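Local coordinates for rutinosidase (Aspergillus niger, PDB 6I1A), which hydrolyses glycosidic bonds as a secreted rutinosidase of glycoside hydrolase family 5, and probably takes part in the metabolism of cell-wall beta-glucan, at residues A[24-29]-A[90-95]. Residues are numbered along the deposited sequence; the frame is centred on the assembly and turned at random.
Sequences GVNLGG and VLRIPT
Val25 and Arg92 join two neighbouring parallel strands of the TIM barrel, 22-26 and 90-95. The axis of the part 24-26 approaches that of 90-95 to 4.7 Å, at an angle of 17°. Val25 gives its N-H to Val90 O (3.1 Å) and takes the N-H of Arg92 on its O (2.9 Å). Leu27, just past the end of its strand, adds a third bond from N to Arg92 O at 2.9 Å, with the donor nearly in line with the carbonyl. Beyond it the backbones separate, and one water donates to both Leu27 O and Pro94 O.

Asn26 and Arg92 lie side by side on the barrel-interior face. Arg92 CG is anti to the backbone N (chi1 177°) and the chain runs extended to NE alongside Asn26. The guanidinium then turns across the chain, which brings NH1 to Asn26 OD1. The bond from Arg92 NH1 to Asn26 OD1 is 2.9 Å and fairly straight. OD1 sits at the guanidinium edge, close to its plane, while the amide plane stands 85° to it. Asn26 ND2 bonds Gly302 O.

The other face is apolar. Val25 CG1 meets Leu91 CD2 at 3.9 Å, and Leu27 CD1 packs alongside Ile93 CG1 at 4.1 Å. Helices 77-85 and 113-128 cover these side chains, as in the outer layer of a beta/alpha barrel.

The buried guanidinium is thus met by two amide oxygens, of Asn26 and Asn193, and three carboxylates. NE pairs with Glu190, NH1 with Glu303 and NH2 with Asp264. The hydrogen bond to Asn26 OD1 helps fix its rotation.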
loop_
_atom_site.group_PDB
_atom_site.type_symbol
_atom_site.label_atom_id
_atom_site.label_comp_id
_atom_site.label_asym_id
_atom_site.label_seq_id
_atom_site.Cartn_x
_atom_site.Cartn_y
_atom_site.Cartn_z
ATOM N N GLY A 24 13.274 20.987 7.848
ATOM C CA GLY A 24 14.404 21.139 6.949
ATOM C C GLY A 24 14.036 21.164 5.492
ATOM O O GLY A 24 12.867 21.129 5.064
ATOM N N VAL A 25 15.076 21.189 4.687
ATOM C CA VAL A 25 14.987 21.028 3.238
ATOM C C VAL A 25 16.144 20.160 2.726
ATOM O O VAL A 25 17.261 20.204 3.285
ATOM C CB VAL A 25 14.935 22.430 2.584
ATOM C CG1 VAL A 25 16.262 23.157 2.621
ATOM C CG2 VAL A 25 14.387 22.348 1.184
ATOM N N ASN A 26 15.880 19.503 1.614
ATOM C CA ASN A 26 16.938 18.876 0.813
ATOM C C ASN A 26 17.560 19.896 -0.103
ATOM O O ASN A 26 16.863 20.763 -0.646
ATOM C CB ASN A 26 16.406 17.755 -0.053
ATOM C CG ASN A 26 16.088 16.522 0.776
ATOM O OD1 ASN A 26 16.998 15.690 0.963
ATOM N ND2 ASN A 26 14.875 16.424 1.331
ATOM N N LEU A 27 18.879 19.814 -0.255
ATOM C CA LEU A 27 19.599 20.550 -1.311
ATOM C C LEU A 27 19.807 19.569 -2.461
ATOM O O LEU A 27 20.973 19.264 -2.850
ATOM C CB LEU A 27 20.880 21.168 -0.756
ATOM C CG LEU A 27 20.778 22.094 0.423
ATOM C CD1 LEU A 27 22.129 22.666 0.806
ATOM C CD2 LEU A 27 19.777 23.228 0.198
ATOM N N GLY A 28 18.739 19.019 -3.014
ATOM C CA GLY A 28 18.823 18.069 -4.099
ATOM C C GLY A 28 19.130 18.709 -5.430
ATOM O O GLY A 28 18.968 19.914 -5.606
ATOM N N GLY A 29 19.562 17.918 -6.408
ATOM C CA GLY A 29 19.820 18.421 -7.745
ATOM C C GLY A 29 21.018 19.322 -7.806
ATOM O O GLY A 29 21.217 19.986 -8.831
ATOM N N VAL A 90 17.365 22.545 9.339
ATOM C CA VAL A 90 18.085 21.304 8.956
ATOM C C VAL A 90 18.311 21.315 7.463
ATOM O O VAL A 90 17.357 21.668 6.708
ATOM C CB VAL A 90 17.255 20.073 9.331
ATOM C CG1 VAL A 90 17.929 18.793 8.877
ATOM C CG2 VAL A 90 16.986 20.050 10.818
ATOM N N LEU A 91 19.494 20.943 7.016
ATOM C CA LEU A 91 19.802 20.766 5.598
ATOM C C LEU A 91 20.145 19.319 5.362
ATOM O O LEU A 91 21.101 18.825 5.986
ATOM C CB LEU A 91 20.946 21.661 5.124
ATOM C CG LEU A 91 20.770 23.172 5.332
ATOM C CD1 LEU A 91 22.036 23.935 5.009
ATOM C CD2 LEU A 91 19.601 23.694 4.539
ATOM N N ARG A 92 19.407 18.641 4.512
ATOM C CA ARG A 92 19.795 17.293 4.060
ATOM C C ARG A 92 20.471 17.466 2.727
ATOM O O ARG A 92 19.911 18.122 1.802
ATOM C CB ARG A 92 18.589 16.385 3.941
ATOM C CG ARG A 92 18.940 15.003 3.405
ATOM C CD ARG A 92 17.842 13.998 3.629
ATOM N NE ARG A 92 18.089 12.634 3.189
ATOM C CZ ARG A 92 17.768 12.100 2.017
ATOM N NH1 ARG A 92 17.214 12.825 1.039
ATOM N NH2 ARG A 92 17.951 10.785 1.850
ATOM N N ILE A 93 21.693 16.964 2.569
ATOM C CA ILE A 93 22.536 17.205 1.406
ATOM C C ILE A 93 22.880 15.910 0.696
ATOM O O ILE A 93 23.822 15.186 1.111
ATOM C CB ILE A 93 23.795 18.042 1.738
ATOM C CG1 ILE A 93 23.477 19.259 2.591
ATOM C CG2 ILE A 93 24.478 18.378 0.441
ATOM C CD1 ILE A 93 24.645 20.139 2.935
ATOM N N PRO A 94 22.144 15.539 -0.361
ATOM C CA PRO A 94 22.443 14.363 -1.164
ATOM C C PRO A 94 23.733 14.587 -1.956
ATOM O O PRO A 94 23.909 15.614 -2.607
ATOM C CB PRO A 94 21.233 14.218 -2.102
ATOM C CG PRO A 94 20.152 14.954 -1.378
ATOM C CD PRO A 94 20.841 16.137 -0.733
ATOM N N THR A 95 24.621 13.595 -1.888
ATOM C CA THR A 95 25.884 13.596 -2.633
ATOM C C THR A 95 25.976 12.298 -3.428
ATOM O O THR A 95 25.408 11.250 -3.029
ATOM C CB THR A 95 27.070 13.736 -1.682
ATOM O OG1 THR A 95 27.246 12.593 -0.819
ATOM C CG2 THR A 95 27.003 14.968 -0.813
HETATM O O HOH W 1 22.603 17.525 -4.167
#